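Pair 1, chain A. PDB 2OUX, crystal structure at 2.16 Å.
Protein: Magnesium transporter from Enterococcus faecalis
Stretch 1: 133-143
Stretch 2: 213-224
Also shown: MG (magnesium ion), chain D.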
# COMPACT_ATOMS: atom_id res chain seq x y z
N HIS A 133 12.88 21.14 9.45
CA HIS A 133 14.03 21.71 8.74
C HIS A 133 13.99 21.50 7.23
O HIS A 133 14.53 22.31 6.48
CB HIS A 133 15.33 21.10 9.26
CG HIS A 133 15.69 21.54 10.64
ND1 HIS A 133 16.10 22.82 10.94
CD2 HIS A 133 15.74 20.86 11.82
CE1 HIS A 133 16.37 22.92 12.23
NE2 HIS A 133 16.16 21.73 12.78
N TYR A 134 13.36 20.41 6.79
CA TYR A 134 13.30 20.10 5.37
C TYR A 134 12.46 21.04 4.53
O TYR A 134 11.36 21.44 4.93
CB TYR A 134 12.81 18.66 5.19
CG TYR A 134 13.73 17.68 5.87
CD1 TYR A 134 15.06 17.57 5.50
CD2 TYR A 134 13.27 16.89 6.92
CE1 TYR A 134 15.92 16.70 6.14
CE2 TYR A 134 14.13 16.01 7.58
CZ TYR A 134 15.45 15.92 7.18
OH TYR A 134 16.30 15.04 7.81
N GLU A 135 13.00 21.40 3.37
CA GLU A 135 12.36 22.30 2.43
C GLU A 135 11.07 21.71 1.90
O GLU A 135 11.00 20.53 1.57
CB GLU A 135 13.30 22.58 1.23
CG GLU A 135 14.67 23.12 1.60
CD GLU A 135 14.70 24.64 1.66
OE1 GLU A 135 15.61 25.19 2.34
OE2 GLU A 135 13.84 25.28 1.03
N ASP A 136 10.05 22.55 1.80
CA ASP A 136 8.77 22.11 1.28
C ASP A 136 8.93 21.47 -0.10
O ASP A 136 9.68 21.96 -0.95
CB ASP A 136 7.82 23.31 1.20
CG ASP A 136 6.42 22.92 0.80
OD1 ASP A 136 5.97 23.33 -0.29
OD2 ASP A 136 5.76 22.19 1.58
N GLU A 137 8.22 20.36 -0.31
CA GLU A 137 8.21 19.62 -1.57
C GLU A 137 9.37 18.68 -1.83
O GLU A 137 9.53 18.18 -2.94
CB GLU A 137 8.03 20.58 -2.75
CG GLU A 137 6.82 21.49 -2.60
CD GLU A 137 6.28 21.98 -3.92
OE1 GLU A 137 7.07 22.53 -4.73
OE2 GLU A 137 5.06 21.83 -4.15
N THR A 138 10.18 18.44 -0.80
CA THR A 138 11.29 17.50 -0.88
C THR A 138 10.90 16.27 -0.06
O THR A 138 10.01 16.34 0.79
CB THR A 138 12.58 18.07 -0.26
OG1 THR A 138 12.38 18.26 1.15
CG2 THR A 138 12.96 19.41 -0.92
N ALA A 139 11.58 15.16 -0.30
CA ALA A 139 11.30 13.93 0.42
C ALA A 139 11.24 14.12 1.94
O ALA A 139 10.38 13.54 2.60
CB ALA A 139 12.34 12.89 0.09
N GLY A 140 12.16 14.92 2.48
CA GLY A 140 12.16 15.14 3.91
C GLY A 140 10.89 15.81 4.39
O GLY A 140 10.45 15.62 5.52
N ALA A 141 10.29 16.59 3.50
CA ALA A 141 9.07 17.31 3.80
C ALA A 141 7.84 16.43 3.73
O ALA A 141 6.82 16.79 4.29
CB ALA A 141 8.93 18.50 2.87
N ILE A 142 7.89 15.30 3.04
CA ILE A 142 6.70 14.45 2.96
C ILE A 142 6.89 13.08 3.59
O ILE A 142 5.99 12.25 3.55
CB ILE A 142 6.23 14.26 1.50
CG1 ILE A 142 7.35 13.65 0.67
CG2 ILE A 142 5.78 15.61 0.92
CD1 ILE A 142 6.89 13.18 -0.69
N MSE A 143 8.06 12.84 4.16
CA MSE A 143 8.34 11.55 4.80
C MSE A 143 7.92 11.59 6.26
O MSE A 143 7.55 12.64 6.79
CB MSE A 143 9.83 11.24 4.74
CG MSE A 143 10.67 12.10 5.68
SE MSE A 143 12.53 11.59 5.69
CE MSE A 143 13.05 12.39 7.38
N SER A 213 15.77 3.16 -2.37
CA SER A 213 15.52 4.27 -1.48
C SER A 213 15.72 5.58 -2.23
O SER A 213 16.20 5.58 -3.36
CB SER A 213 16.47 4.23 -0.27
OG SER A 213 17.82 4.39 -0.67
N VAL A 214 15.34 6.68 -1.59
CA VAL A 214 15.48 8.01 -2.16
C VAL A 214 16.25 8.87 -1.17
O VAL A 214 16.36 8.52 0.01
CB VAL A 214 14.09 8.65 -2.41
CG1 VAL A 214 13.30 7.79 -3.38
CG2 VAL A 214 13.32 8.79 -1.09
N HIS A 215 16.79 9.99 -1.65
CA HIS A 215 17.57 10.90 -0.82
C HIS A 215 16.62 11.94 -0.22
O HIS A 215 15.70 12.40 -0.89
CB HIS A 215 18.65 11.60 -1.65
CG HIS A 215 19.51 12.55 -0.87
ND1 HIS A 215 20.43 12.13 0.07
CD2 HIS A 215 19.57 13.91 -0.87
CE1 HIS A 215 21.02 13.18 0.61
NE2 HIS A 215 20.51 14.27 0.06
N VAL A 216 16.87 12.33 1.02
CA VAL A 216 16.00 13.29 1.69
C VAL A 216 15.76 14.61 0.93
O VAL A 216 14.72 15.27 1.11
CB VAL A 216 16.53 13.59 3.12
CG1 VAL A 216 17.92 14.21 3.05
CG2 VAL A 216 15.55 14.47 3.86
N GLY A 217 16.69 14.98 0.06
CA GLY A 217 16.53 16.22 -0.69
C GLY A 217 15.91 16.06 -2.07
O GLY A 217 15.73 17.06 -2.77
N ASP A 218 15.57 14.83 -2.47
CA ASP A 218 14.99 14.62 -3.78
C ASP A 218 13.62 15.27 -3.92
O ASP A 218 12.93 15.47 -2.93
CB ASP A 218 14.87 13.13 -4.10
CG ASP A 218 16.20 12.41 -3.99
OD1 ASP A 218 17.24 13.05 -4.23
OD2 ASP A 218 16.19 11.20 -3.67
N ASP A 219 13.25 15.58 -5.15
CA ASP A 219 11.98 16.22 -5.43
C ASP A 219 10.80 15.26 -5.36
O ASP A 219 10.80 14.22 -6.01
CB ASP A 219 12.01 16.86 -6.81
CG ASP A 219 10.70 17.53 -7.17
OD1 ASP A 219 10.32 18.49 -6.48
OD2 ASP A 219 10.04 17.09 -8.13
N GLN A 220 9.77 15.65 -4.62
CA GLN A 220 8.59 14.80 -4.47
C GLN A 220 8.15 14.15 -5.78
O GLN A 220 7.77 12.98 -5.79
CB GLN A 220 7.43 15.58 -3.85
CG GLN A 220 6.90 16.77 -4.65
CD GLN A 220 5.81 17.52 -3.91
OE1 GLN A 220 5.85 17.62 -2.69
NE2 GLN A 220 4.85 18.07 -4.64
N GLU A 221 8.20 14.87 -6.89
CA GLU A 221 7.79 14.26 -8.15
C GLU A 221 8.64 13.04 -8.49
O GLU A 221 8.14 12.05 -9.03
CB GLU A 221 7.84 15.28 -9.30
CG GLU A 221 6.56 16.13 -9.44
CD GLU A 221 6.44 16.88 -10.77
OE1 GLU A 221 7.25 17.80 -11.02
OE2 GLU A 221 5.53 16.55 -11.57
N ASP A 222 9.93 13.10 -8.17
CA ASP A 222 10.82 11.98 -8.44
C ASP A 222 10.46 10.83 -7.50
O ASP A 222 10.46 9.67 -7.90
CB ASP A 222 12.29 12.37 -8.26
CG ASP A 222 12.75 13.41 -9.27
OD1 ASP A 222 12.31 13.34 -10.44
OD2 ASP A 222 13.55 14.29 -8.89
N VAL A 223 10.15 11.18 -6.26
CA VAL A 223 9.77 10.19 -5.27
C VAL A 223 8.51 9.50 -5.75
O VAL A 223 8.43 8.28 -5.75
CB VAL A 223 9.53 10.85 -3.91
CG1 VAL A 223 8.92 9.85 -2.93
CG2 VAL A 223 10.85 11.38 -3.38
N ALA A 224 7.54 10.29 -6.18
CA ALA A 224 6.28 9.76 -6.68
C ALA A 224 6.53 8.81 -7.85
O ALA A 224 5.87 7.77 -7.97
CB ALA A 224 5.39 10.90 -7.12
MG MG D . 5.22 17.68 5.35
O HOH W 1 6.67 19.59 5.36
O HOH W 2 4.65 18.83 3.65
O HOH W 3 3.83 16.07 4.61
O HOH W 4 5.78 16.74 7.14

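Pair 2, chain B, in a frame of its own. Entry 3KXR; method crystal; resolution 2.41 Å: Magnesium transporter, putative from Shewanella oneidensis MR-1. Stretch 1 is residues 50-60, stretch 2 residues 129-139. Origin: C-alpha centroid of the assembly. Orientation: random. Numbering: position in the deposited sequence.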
# COMPACT_ATOMS: atom_id res chain seq x y z
N GLN B 50 18.38 -8.54 -6.32
CA GLN B 50 18.95 -9.85 -6.04
C GLN B 50 19.70 -10.41 -7.22
O GLN B 50 20.68 -11.10 -7.02
CB GLN B 50 17.88 -10.83 -5.61
CG GLN B 50 18.45 -12.18 -5.19
CD GLN B 50 17.39 -13.15 -4.70
OE1 GLN B 50 16.18 -12.84 -4.71
NE2 GLN B 50 17.82 -14.34 -4.29
N TYR B 51 19.26 -10.13 -8.44
CA TYR B 51 19.83 -10.75 -9.63
C TYR B 51 20.48 -9.71 -10.53
O TYR B 51 19.92 -8.65 -10.78
CB TYR B 51 18.76 -11.53 -10.43
CG TYR B 51 18.14 -12.67 -9.64
CD1 TYR B 51 16.84 -12.59 -9.13
CD2 TYR B 51 18.88 -13.82 -9.36
CE1 TYR B 51 16.29 -13.64 -8.38
CE2 TYR B 51 18.33 -14.88 -8.62
CZ TYR B 51 17.05 -14.79 -8.13
OH TYR B 51 16.55 -15.82 -7.39
N SER B 52 21.66 -10.05 -11.03
CA SER B 52 22.45 -9.12 -11.81
C SER B 52 21.94 -9.10 -13.24
O SER B 52 21.03 -9.86 -13.59
CB SER B 52 23.92 -9.51 -11.76
OG SER B 52 24.07 -10.85 -12.17
N GLU B 53 22.53 -8.24 -14.06
CA GLU B 53 21.95 -7.86 -15.34
C GLU B 53 21.86 -8.97 -16.35
O GLU B 53 21.08 -8.88 -17.28
CB GLU B 53 22.73 -6.70 -15.95
CG GLU B 53 24.15 -7.10 -16.40
CD GLU B 53 24.98 -5.93 -16.94
OE1 GLU B 53 24.43 -4.81 -17.17
OE2 GLU B 53 26.21 -6.15 -17.12
N ASN B 54 22.67 -10.00 -16.21
CA ASN B 54 22.61 -11.11 -17.15
C ASN B 54 22.06 -12.37 -16.51
O ASN B 54 22.36 -13.46 -16.97
CB ASN B 54 24.00 -11.36 -17.77
CG ASN B 54 23.96 -12.32 -18.98
OD1 ASN B 54 23.02 -12.30 -19.79
ND2 ASN B 54 24.98 -13.17 -19.10
N GLU B 55 21.23 -12.24 -15.48
CA GLU B 55 20.55 -13.39 -14.86
C GLU B 55 19.07 -13.32 -15.12
O GLU B 55 18.45 -12.29 -14.89
CB GLU B 55 20.79 -13.43 -13.35
CG GLU B 55 22.24 -13.71 -12.96
CD GLU B 55 22.48 -13.81 -11.43
OE1 GLU B 55 22.05 -12.92 -10.66
OE2 GLU B 55 23.14 -14.78 -11.00
N ILE B 56 18.47 -14.42 -15.57
CA ILE B 56 17.07 -14.38 -15.94
C ILE B 56 16.12 -14.06 -14.74
O ILE B 56 15.02 -13.49 -14.91
CB ILE B 56 16.65 -15.66 -16.65
CG1 ILE B 56 15.35 -15.42 -17.44
CG2 ILE B 56 16.55 -16.86 -15.66
CD1 ILE B 56 15.38 -14.21 -18.35
N GLY B 57 16.57 -14.39 -13.52
CA GLY B 57 15.84 -14.01 -12.32
C GLY B 57 15.39 -12.55 -12.31
O GLY B 57 14.32 -12.21 -11.81
N ARG B 58 16.23 -11.68 -12.84
CA ARG B 58 15.96 -10.26 -12.86
C ARG B 58 14.68 -9.92 -13.65
O ARG B 58 13.99 -8.96 -13.29
CB ARG B 58 17.19 -9.55 -13.43
CG ARG B 58 16.99 -8.12 -13.78
CD ARG B 58 18.30 -7.46 -14.11
NE ARG B 58 19.05 -7.16 -12.90
CZ ARG B 58 19.79 -6.06 -12.71
NH1 ARG B 58 19.89 -5.11 -13.64
NH2 ARG B 58 20.41 -5.88 -11.57
N TYR B 59 14.36 -10.72 -14.68
CA TYR B 59 13.21 -10.42 -15.56
C TYR B 59 12.05 -11.38 -15.36
O TYR B 59 11.14 -11.43 -16.16
CB TYR B 59 13.64 -10.42 -17.02
CG TYR B 59 14.78 -9.50 -17.24
CD1 TYR B 59 14.58 -8.15 -17.56
CD2 TYR B 59 16.08 -9.95 -17.11
CE1 TYR B 59 15.68 -7.28 -17.75
CE2 TYR B 59 17.17 -9.10 -17.29
CZ TYR B 59 16.96 -7.77 -17.61
OH TYR B 59 18.08 -6.97 -17.77
N THR B 60 12.11 -12.13 -14.28
CA THR B 60 11.07 -13.04 -13.87
C THR B 60 9.77 -12.35 -13.52
O THR B 60 9.75 -11.32 -12.87
CB THR B 60 11.52 -13.80 -12.63
OG1 THR B 60 12.42 -14.81 -13.07
CG2 THR B 60 10.35 -14.46 -11.93
N LEU B 129 13.83 -23.04 -15.67
CA LEU B 129 15.10 -22.33 -15.69
C LEU B 129 15.56 -22.04 -14.27
O LEU B 129 14.75 -21.69 -13.41
CB LEU B 129 14.94 -21.02 -16.43
CG LEU B 129 14.49 -21.21 -17.87
CD1 LEU B 129 14.05 -19.92 -18.47
CD2 LEU B 129 15.61 -21.91 -18.67
N THR B 130 16.85 -22.17 -14.03
CA THR B 130 17.46 -21.60 -12.84
C THR B 130 17.54 -20.09 -13.03
O THR B 130 17.75 -19.61 -14.16
CB THR B 130 18.86 -22.20 -12.59
OG1 THR B 130 19.68 -21.97 -13.74
CG2 THR B 130 18.73 -23.70 -12.33
N ALA B 131 17.39 -19.34 -11.93
CA ALA B 131 17.32 -17.87 -11.95
C ALA B 131 18.63 -17.26 -12.44
O ALA B 131 18.66 -16.14 -12.94
CB ALA B 131 17.00 -17.36 -10.57
N ASN B 132 19.70 -18.03 -12.31
CA ASN B 132 21.03 -17.59 -12.75
C ASN B 132 21.30 -17.89 -14.22
O ASN B 132 22.34 -17.53 -14.71
CB ASN B 132 22.12 -18.19 -11.87
CG ASN B 132 22.23 -19.68 -12.04
OD1 ASN B 132 21.38 -20.32 -12.63
ND2 ASN B 132 23.29 -20.24 -11.54
N THR B 133 20.39 -18.55 -14.94
CA THR B 133 20.59 -18.77 -16.38
C THR B 133 20.78 -17.43 -17.10
O THR B 133 20.14 -16.42 -16.72
CB THR B 133 19.39 -19.50 -16.98
OG1 THR B 133 19.22 -20.73 -16.27
CG2 THR B 133 19.57 -19.77 -18.46
N THR B 134 21.66 -17.40 -18.11
CA THR B 134 21.92 -16.15 -18.84
C THR B 134 20.71 -15.80 -19.66
O THR B 134 19.91 -16.68 -20.01
CB THR B 134 23.14 -16.23 -19.80
OG1 THR B 134 22.87 -17.19 -20.82
CG2 THR B 134 24.43 -16.58 -19.09
N LEU B 135 20.59 -14.53 -20.02
CA LEU B 135 19.40 -14.07 -20.70
C LEU B 135 19.21 -14.76 -22.03
O LEU B 135 18.11 -15.19 -22.38
CB LEU B 135 19.43 -12.57 -20.91
CG LEU B 135 19.67 -11.68 -19.69
CD1 LEU B 135 19.46 -10.24 -20.09
CD2 LEU B 135 18.75 -12.10 -18.51
N LEU B 136 20.28 -14.89 -22.78
CA LEU B 136 20.21 -15.53 -24.10
C LEU B 136 20.00 -17.04 -24.01
O LEU B 136 19.34 -17.60 -24.87
CB LEU B 136 21.47 -15.20 -24.90
CG LEU B 136 21.51 -15.45 -26.41
CD1 LEU B 136 22.70 -14.68 -27.02
CD2 LEU B 136 21.62 -16.96 -26.82
N ASP B 137 20.54 -17.71 -22.99
CA ASP B 137 20.22 -19.11 -22.81
C ASP B 137 18.76 -19.28 -22.43
O ASP B 137 18.12 -20.23 -22.85
CB ASP B 137 21.10 -19.77 -21.75
CG ASP B 137 22.52 -19.98 -22.21
OD1 ASP B 137 22.83 -19.75 -23.41
OD2 ASP B 137 23.35 -20.36 -21.35
N ALA B 138 18.22 -18.36 -21.65
CA ALA B 138 16.79 -18.37 -21.32
C ALA B 138 15.95 -18.21 -22.56
O ALA B 138 15.03 -18.97 -22.79
CB ALA B 138 16.46 -17.28 -20.36
N ALA B 139 16.25 -17.20 -23.36
CA ALA B 139 15.49 -16.94 -24.57
C ALA B 139 15.55 -18.14 -25.52
O ALA B 139 14.52 -18.54 -26.08
CB ALA B 139 16.02 -15.65 -25.27
O HOH W 5 22.74 -13.42 -22.00

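The sharpest difference lies where the first stretch meets the start of the helix in the second. In pair 1 the backbone makes this link: A:Gln220 N donates to A:Glu137 O at 3.0 Å, nearly straight at 168°. In pair 2 a side chain makes it. B:Leu135 N donates to B:Asn54 OD1 at 3.3 Å, a weak bond. The turns before this point differ too. A:Glu135 to A:Thr138 is a type II turn, and A:Glu137 has a positive phi of 81°. B:Ser52 to B:Glu55 is type I, and B:Asn54 has a phi of -111°. The B:Asn54 carbonyl instead meets a CA: B:Thr134 CA lies 3.3 Å from B:Asn54 O, a CA-H...O contact. A:Glu137 and B:Asn54 superpose less closely than any other matched pair, with CA atoms 1.7 Å apart.

Most of the remaining frame is shared. Fourteen central residues superpose with an RMSD of 0.7 Å. In both pairs a short strand leads through a type I turn, A:His215 to A:Asp218 or B:Thr130 to B:Thr133, into a helix. Two backbone bonds tie this turn to the first stretch. A:Ala139 N donates to A:Asp218 O at 3.0 Å, and the matching B:Ile56 N donates to B:Thr133 O at 2.8 Å. Next along, A:Gly140 N reaches A:Val216 O at 2.9 Å, and B:Gly57 N reaches B:Ala131 O at 2.8 Å.

The glycine is common to both, and the coordinates show why the site is tight. An ideal CB on A:Gly140 would lie 2.3 Å from A:Tyr134 CG and 2.7 Å from A:Val216 CG2. On B:Gly57 it would lie 2.6 Å from B:Tyr51 CD1 and 3.1 Å from B:Ala131 CB. The matching tyrosines both have chi1 in m. A:Val216 CG2 sits over the face of the A:Tyr134 ring, 3.7 Å from its centroid. The smaller B:Ala131 still touches its tyrosine, with B:Ala131 CB 3.4 Å from B:Tyr51 CE2.

At the next contact, bulk changes sides. A:Ala139 is small and faces a valine, with A:Ala139 CB 4.1 Å from A:Val223 CG2. Pair 2 has the large residue on the first stretch and the small one on the helix: B:Ile56 CG1 lies 3.6 Å from B:Ala138 CB. Beside them, A:Ile142 CD1 packs 4.0 Å from A:Gln220 CB. At the matching positions B:Tyr59 CE2 lies 3.6 Å from B:Leu135 CD2.

The turn and helix start are also secured differently. A:His215 N donates to A:Asp218 OD2 at a very short 2.4 Å, whereas B:Thr133 OG1 donates to B:Thr130 O at 2.8 Å. Both helices have a side-chain cap. A:Asp219 OD2 accepts weakly from A:Glu221 N at 3.1 Å, and B:Thr134 OG1 accepts from B:Asp137 N at 3.2 Å.

In pair 1, A:Ala141 O binds the magnesium ion MG at 2.1 Å, alongside four waters.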